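Local coordinates for NolR (Sinorhizobium fredii, PDB 4OMZ), which regulates the transcription of rhizobial nodulation and symbiosis genes as a DNA-binding helix-turn-helix protein of the ArsR family, at the interface of chains A and B. Sequence-based numbering; all coordinates share one arbitrary frame. Chains: chain A/B, NolR.

Contact 1: the interface of chains A and B. Residues chain A 16, 18-20, 22-23; chain B 32, 97, 100-101.
In B:Tyr101, at the end of helix 88-101, CG lies anti to the carbonyl carbon (chi1 -68°), which sends the phenol towards helix 10-26 of chain A; in A:Phe22, CG lies anti to the backbone N (chi1 161°), and the phenol OH comes to rest by its CB and CG. The two side chains cross at a slant. On one side of the tyrosine ring plane lie A:Ile18, with its CG2 methyl 3.5 Å from CE1, and A:Ala19, with its CA 3.8 Å from CE2. Within chain B, B:Ile100 CG2 covers the opposite face, 3.5 Å above the plane and toward the rim, so the ring is held between helix 10-26 of chain A and its own neighbour. B:Leu97 CD2 touches the edge in plane; it and B:Ile100 probably limit how far the ring can swing. An alanine in place of B:Tyr101 would probably open a gap between the two helices and leave A:Ile18 and A:Ala19 without their aromatic partner. Further along, A:Phe22 and B:Ile100 meet tip to tip, CE2 to CD1 at 3.9 Å. A:Leu23 and B:Leu97 likewise meet head-on through their CD1 methyls, 4.0 Å apart. On the far side of A:Ala19, B:Leu32 from helix 29-38 brings its CD1 to 3.7 Å from the alanine CB. The small alanine probably lets this second helix of chain B come close. All of these contacts are apolar packing, and the patch joins the N-terminal helix of one NolR subunit to the C-terminal helix of the other, helping to hold the dimer together.

Contact 2: the interface of chains A and B. Residues chain A 23, 92-93, 96-97, 100; chain B 22-23, 92-93, 96.
A:Ala96 and B:Ile93 touch where the two copies of helix 88-101 pack together, all the residues involved having helical backbone angles (A:Ala96 at phi/psi -57/-52°). This is the dimerisation surface of an ArsR-type winged helix-turn-helix protein, built here from the C-terminal helices with helix 10-26 alongside. The isoleucine CD1 reaches the alanine CB at 3.7 Å, and the two-fold axis repeats the pair as A:Ile93 CD1 against B:Ala96 CB at 3.8 Å. The bare methyls of A:Ala96 and B:Ala96 probably let the helices come close enough for A:Ile93 and B:Ile93 to reach across. In B:Ile93, CG1 is anti to the carbonyl carbon (chi1 -66°), and this branch carries the CD1 methyl over to chain A.

To one side, A:Leu97 divides its two methyls between neighbours on helix 10-26 of chain B. Its CD1 meets B:Leu23 CD1 tip to tip at 3.8 Å, while CD2 lies in the plane of the B:Phe22 ring at its edge, 3.9 Å from CD2 of that ring. A:Ile100 extends the same seam, its CD1 reaching tip to tip for B:Phe22 CE2 at 3.8 Å. Its CG1 also lies against the aliphatic stem of B:Lys92, 3.7 Å from CD, the two side chains running past each other in opposite directions. The lysine thus contributes methylenes to the packing, and its chain bends only at the last torsion, before the amino group.

Contact 1: the interface of chains A and B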
ATOM      1  N   ALA A  16       7.387   8.314   7.142  1.00 37.96           N
ATOM      2  CA  ALA A  16       6.497   8.260   5.998  1.00 35.73           C
ATOM      3  C   ALA A  16       7.254   7.664   4.823  1.00 38.93           C
ATOM      4  O   ALA A  16       6.684   6.913   4.027  1.00 33.57           O
ATOM      5  CB  ALA A  16       5.970   9.636   5.662  1.00 28.00           C
ATOM      6  N   ILE A  18       9.727   5.406   5.031  1.00 28.56           N
ATOM      7  CA  ILE A  18       9.851   3.962   5.262  1.00 36.49           C
ATOM      8  C   ILE A  18       8.533   3.210   5.004  1.00 41.73           C
ATOM      9  O   ILE A  18       8.486   2.214   4.244  1.00 44.30           O
ATOM     10  CB  ILE A  18      10.331   3.675   6.690  1.00 33.45           C
ATOM     11  CG1 ILE A  18      11.779   4.141   6.859  1.00 31.71           C
ATOM     12  CG2 ILE A  18      10.189   2.196   7.014  1.00 30.21           C
ATOM     13  CD1 ILE A  18      12.174   4.375   8.289  1.00 33.50           C
ATOM     14  N   ALA A  19       7.464   3.707   5.621  1.00 38.96           N
ATOM     15  CA  ALA A  19       6.144   3.109   5.479  1.00 33.42           C
ATOM     16  C   ALA A  19       5.729   3.061   4.011  1.00 34.30           C
ATOM     17  O   ALA A  19       5.208   2.049   3.533  1.00 29.71           O
ATOM     18  CB  ALA A  19       5.122   3.886   6.294  1.00 26.55           C
ATOM     19  N   ALA A  20       5.983   4.152   3.294  1.00 33.58           N
ATOM     20  CA  ALA A  20       5.629   4.213   1.882  1.00 27.84           C
ATOM     21  C   ALA A  20       6.480   3.249   1.062  1.00 28.84           C
ATOM     22  O   ALA A  20       6.023   2.752   0.042  1.00 29.02           O
ATOM     23  CB  ALA A  20       5.769   5.632   1.351  1.00 25.61           C
ATOM     24  N   PHE A  22       7.565   0.256   2.140  1.00 28.85           N
ATOM     25  CA  PHE A  22       6.885  -1.015   2.387  1.00 26.03           C
ATOM     26  C   PHE A  22       5.580  -1.154   1.577  1.00 36.42           C
ATOM     27  O   PHE A  22       5.369  -2.143   0.838  1.00 39.35           O
ATOM     28  CB  PHE A  22       6.611  -1.134   3.882  1.00 26.35           C
ATOM     29  CG  PHE A  22       5.549  -2.124   4.239  1.00 36.00           C
ATOM     30  CD1 PHE A  22       5.718  -3.476   3.998  1.00 26.94           C
ATOM     31  CD2 PHE A  22       4.371  -1.694   4.834  1.00 36.31           C
ATOM     32  CE1 PHE A  22       4.731  -4.382   4.344  1.00 27.31           C
ATOM     33  CE2 PHE A  22       3.380  -2.595   5.182  1.00 34.60           C
ATOM     34  CZ  PHE A  22       3.560  -3.940   4.936  1.00 30.08           C
ATOM     35  N   LEU A  23       4.710  -0.151   1.695  1.00 28.69           N
ATOM     36  CA  LEU A  23       3.431  -0.174   0.989  1.00 25.69           C
ATOM     37  C   LEU A  23       3.649  -0.247  -0.515  1.00 37.42           C
ATOM     38  O   LEU A  23       2.887  -0.885  -1.238  1.00 34.35           O
ATOM     39  CB  LEU A  23       2.598   1.061   1.309  1.00 24.80           C
ATOM     40  CG  LEU A  23       1.993   1.159   2.699  1.00 32.43           C
ATOM     41  CD1 LEU A  23       1.213   2.454   2.817  1.00 26.97           C
ATOM     42  CD2 LEU A  23       1.114  -0.047   2.937  1.00 25.40           C
TER
ATOM     43  N   LEU B  32       0.856   9.807   2.580  1.00 20.74           N
ATOM     44  CA  LEU B  32       0.693   9.284   3.927  1.00 24.39           C
ATOM     45  C   LEU B  32       0.622  10.431   4.929  1.00 20.87           C
ATOM     46  O   LEU B  32      -0.224  10.423   5.819  1.00 19.55           O
ATOM     47  CB  LEU B  32       1.821   8.323   4.304  1.00 20.61           C
ATOM     48  CG  LEU B  32       1.624   6.875   3.844  1.00 42.57           C
ATOM     49  CD1 LEU B  32       2.719   5.971   4.412  1.00 34.90           C
ATOM     50  CD2 LEU B  32       0.224   6.348   4.186  1.00 21.04           C
ATOM     51  N   LEU B  97      -0.310   0.257   9.936  1.00 26.98           N
ATOM     52  CA  LEU B  97       1.006   0.889   9.890  1.00 22.17           C
ATOM     53  C   LEU B  97       1.458   1.340  11.278  1.00 28.66           C
ATOM     54  O   LEU B  97       2.633   1.222  11.633  1.00 28.86           O
ATOM     55  CB  LEU B  97       0.986   2.088   8.939  1.00 22.18           C
ATOM     56  CG  LEU B  97       0.809   1.829   7.443  1.00 22.92           C
ATOM     57  CD1 LEU B  97       0.791   3.147   6.683  1.00 20.27           C
ATOM     58  CD2 LEU B  97       1.905   0.911   6.916  1.00 26.12           C
ATOM     59  N   ILE B 100       2.589  -1.782  12.999  1.00 36.28           N
ATOM     60  CA  ILE B 100       3.832  -2.247  12.393  1.00 27.23           C
ATOM     61  C   ILE B 100       5.044  -1.442  12.848  1.00 31.41           C
ATOM     62  O   ILE B 100       6.096  -2.006  13.157  1.00 24.13           O
ATOM     63  CB  ILE B 100       3.768  -2.166  10.849  1.00 26.43           C
ATOM     64  CG1 ILE B 100       2.734  -3.145  10.291  1.00 26.64           C
ATOM     65  CG2 ILE B 100       5.146  -2.411  10.234  1.00 22.79           C
ATOM     66  CD1 ILE B 100       2.245  -2.778   8.905  1.00 23.67           C
ATOM     67  N   TYR B 101       4.883  -0.121  12.897  1.00 32.21           N
ATOM     68  CA  TYR B 101       6.012   0.788  13.079  1.00 40.81           C
ATOM     69  C   TYR B 101       6.014   1.507  14.422  1.00 45.61           C
ATOM     70  O   TYR B 101       6.959   2.228  14.739  1.00 51.82           O
ATOM     71  CB  TYR B 101       6.020   1.839  11.962  1.00 23.11           C
ATOM     72  CG  TYR B 101       6.331   1.298  10.591  1.00 31.38           C
ATOM     73  CD1 TYR B 101       7.622   0.937  10.248  1.00 32.05           C
ATOM     74  CD2 TYR B 101       5.332   1.141   9.640  1.00 31.09           C
ATOM     75  CE1 TYR B 101       7.916   0.434   8.992  1.00 35.13           C
ATOM     76  CE2 TYR B 101       5.615   0.643   8.382  1.00 33.18           C
ATOM     77  CZ  TYR B 101       6.910   0.294   8.064  1.00 36.21           C
ATOM     78  OH  TYR B 101       7.201  -0.202   6.813  1.00 43.64           O
TER

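Contact 2: the interface of chains A and B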
ATOM      1  N   LEU A  23       4.710  -0.151   1.695  1.00 28.69           N
ATOM      2  CA  LEU A  23       3.431  -0.174   0.989  1.00 25.69           C
ATOM      3  C   LEU A  23       3.649  -0.247  -0.515  1.00 37.42           C
ATOM      4  O   LEU A  23       2.887  -0.885  -1.238  1.00 34.35           O
ATOM      5  CB  LEU A  23       2.598   1.061   1.309  1.00 24.80           C
ATOM      6  CG  LEU A  23       1.993   1.159   2.699  1.00 32.43           C
ATOM      7  CD1 LEU A  23       1.213   2.454   2.817  1.00 26.97           C
ATOM      8  CD2 LEU A  23       1.114  -0.047   2.937  1.00 25.40           C
ATOM      9  N   LYS A  92      -0.472  -8.177   8.399  1.00 18.73           N
ATOM     10  CA  LYS A  92      -1.336  -7.128   8.924  1.00 22.77           C
ATOM     11  C   LYS A  92      -2.019  -6.363   7.795  1.00 24.97           C
ATOM     12  O   LYS A  92      -3.213  -6.051   7.880  1.00 24.74           O
ATOM     13  CB  LYS A  92      -0.551  -6.172   9.821  1.00 19.24           C
ATOM     14  CG  LYS A  92      -0.351  -6.715  11.228  1.00 19.99           C
ATOM     15  CD  LYS A  92       0.739  -5.976  11.983  1.00 23.69           C
ATOM     16  CE  LYS A  92       0.778  -6.422  13.427  1.00 24.82           C
ATOM     17  NZ  LYS A  92       0.042  -5.480  14.305  1.00 47.53           N
ATOM     18  N   ILE A  93      -1.277  -6.070   6.730  1.00 26.27           N
ATOM     19  CA  ILE A  93      -1.884  -5.355   5.610  1.00 35.22           C
ATOM     20  C   ILE A  93      -2.927  -6.230   4.913  1.00 36.37           C
ATOM     21  O   ILE A  93      -4.012  -5.754   4.585  1.00 41.28           O
ATOM     22  CB  ILE A  93      -0.835  -4.876   4.595  1.00 29.02           C
ATOM     23  CG1 ILE A  93       0.086  -3.845   5.253  1.00 25.09           C
ATOM     24  CG2 ILE A  93      -1.510  -4.256   3.381  1.00 18.85           C
ATOM     25  CD1 ILE A  93      -0.645  -2.656   5.826  1.00 18.80           C
ATOM     26  N   ALA A  96      -5.983  -6.106   6.927  1.00 37.53           N
ATOM     27  CA  ALA A  96      -6.700  -4.866   6.667  1.00 27.30           C
ATOM     28  C   ALA A  96      -7.507  -4.955   5.374  1.00 22.97           C
ATOM     29  O   ALA A  96      -8.705  -4.701   5.373  1.00 25.44           O
ATOM     30  CB  ALA A  96      -5.729  -3.708   6.606  1.00 20.56           C
ATOM     31  N   LEU A  97      -6.855  -5.357   4.287  1.00 28.92           N
ATOM     32  CA  LEU A  97      -7.519  -5.482   2.992  1.00 29.66           C
ATOM     33  C   LEU A  97      -8.638  -6.505   3.051  1.00 24.07           C
ATOM     34  O   LEU A  97      -9.680  -6.333   2.433  1.00 31.50           O
ATOM     35  CB  LEU A  97      -6.516  -5.856   1.901  1.00 27.16           C
ATOM     36  CG  LEU A  97      -5.530  -4.738   1.556  1.00 36.60           C
ATOM     37  CD1 LEU A  97      -4.535  -5.183   0.487  1.00 37.09           C
ATOM     38  CD2 LEU A  97      -6.287  -3.484   1.118  1.00 30.28           C
ATOM     39  N   ILE A 100     -11.476  -4.721   4.603  1.00 29.27           N
ATOM     40  CA  ILE A 100     -12.007  -3.717   3.685  1.00 26.04           C
ATOM     41  C   ILE A 100     -12.864  -4.334   2.578  1.00 36.20           C
ATOM     42  O   ILE A 100     -13.946  -3.831   2.270  1.00 36.83           O
ATOM     43  CB  ILE A 100     -10.863  -2.903   3.029  1.00 28.45           C
ATOM     44  CG1 ILE A 100     -10.131  -2.054   4.070  1.00 26.77           C
ATOM     45  CG2 ILE A 100     -11.389  -2.029   1.900  1.00 25.98           C
ATOM     46  CD1 ILE A 100      -8.730  -1.659   3.652  1.00 23.09           C
TER
ATOM     47  N   PHE B  22      -6.102   1.023  -4.544  1.00 29.48           N
ATOM     48  CA  PHE B  22      -6.237   1.707  -3.260  1.00 28.29           C
ATOM     49  C   PHE B  22      -4.874   1.909  -2.560  1.00 39.31           C
ATOM     50  O   PHE B  22      -4.493   3.047  -2.185  1.00 37.65           O
ATOM     51  CB  PHE B  22      -7.215   0.925  -2.378  1.00 28.70           C
ATOM     52  CG  PHE B  22      -7.105   1.231  -0.915  1.00 27.88           C
ATOM     53  CD1 PHE B  22      -7.363   2.506  -0.434  1.00 27.04           C
ATOM     54  CD2 PHE B  22      -6.789   0.226  -0.012  1.00 27.49           C
ATOM     55  CE1 PHE B  22      -7.266   2.782   0.915  1.00 34.11           C
ATOM     56  CE2 PHE B  22      -6.700   0.490   1.338  1.00 26.85           C
ATOM     57  CZ  PHE B  22      -6.934   1.770   1.806  1.00 33.90           C
ATOM     58  N   LEU B  23      -4.123   0.818  -2.421  1.00 26.83           N
ATOM     59  CA  LEU B  23      -2.828   0.895  -1.756  1.00 30.61           C
ATOM     60  C   LEU B  23      -1.918   1.869  -2.482  1.00 31.33           C
ATOM     61  O   LEU B  23      -1.140   2.587  -1.850  1.00 28.16           O
ATOM     62  CB  LEU B  23      -2.163  -0.480  -1.682  1.00 28.60           C
ATOM     63  CG  LEU B  23      -2.713  -1.480  -0.670  1.00 33.21           C
ATOM     64  CD1 LEU B  23      -1.920  -2.769  -0.741  1.00 38.33           C
ATOM     65  CD2 LEU B  23      -2.652  -0.892   0.740  1.00 36.04           C
ATOM     66  N   LYS B  92      -8.042   1.909   8.461  1.00 24.14           N
ATOM     67  CA  LYS B  92      -7.569   0.552   8.716  1.00 29.09           C
ATOM     68  C   LYS B  92      -6.096   0.397   8.340  1.00 28.01           C
ATOM     69  O   LYS B  92      -5.317  -0.220   9.079  1.00 30.48           O
ATOM     70  CB  LYS B  92      -8.411  -0.477   7.956  1.00 27.66           C
ATOM     71  CG  LYS B  92      -9.719  -0.844   8.639  1.00 21.28           C
ATOM     72  CD  LYS B  92     -10.651  -1.557   7.671  1.00 34.88           C
ATOM     73  CE  LYS B  92     -11.861  -2.131   8.383  1.00 40.10           C
ATOM     74  NZ  LYS B  92     -12.629  -1.089   9.118  1.00 48.75           N
ATOM     75  N   ILE B  93      -5.711   0.971   7.203  1.00 23.66           N
ATOM     76  CA  ILE B  93      -4.317   0.886   6.777  1.00 31.74           C
ATOM     77  C   ILE B  93      -3.415   1.669   7.728  1.00 25.64           C
ATOM     78  O   ILE B  93      -2.347   1.191   8.110  1.00 32.03           O
ATOM     79  CB  ILE B  93      -4.120   1.391   5.328  1.00 26.59           C
ATOM     80  CG1 ILE B  93      -4.838   0.465   4.355  1.00 19.95           C
ATOM     81  CG2 ILE B  93      -2.646   1.428   4.963  1.00 19.85           C
ATOM     82  CD1 ILE B  93      -4.388  -0.974   4.465  1.00 20.13           C
ATOM     83  N   ALA B  96      -2.945  -0.365  10.839  1.00 24.80           N
ATOM     84  CA  ALA B  96      -1.960  -1.410  10.590  1.00 21.13           C
ATOM     85  C   ALA B  96      -0.543  -0.842  10.651  1.00 26.45           C
ATOM     86  O   ALA B  96       0.307  -1.369  11.361  1.00 21.64           O
ATOM     87  CB  ALA B  96      -2.210  -2.063   9.255  1.00 20.93           C
TER

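The C-alpha centres of contact 1 and contact 2 lie about 11 Å apart, and A:Leu23 belongs to both. Both patches also draw on helix 10-26 and helix 88-101, so they are neighbouring stretches of one continuous apolar seam: contact 2 includes the pairing of the C-terminal helices, while contact 1 extends it outward to helix 29-38 of chain B. Two-fold symmetry gives contact 1 a twin with the chains exchanged. This shared surface would fix how the two subunits sit relative to each other, and so probably the spacing of their DNA-binding helix-turn-helix elements.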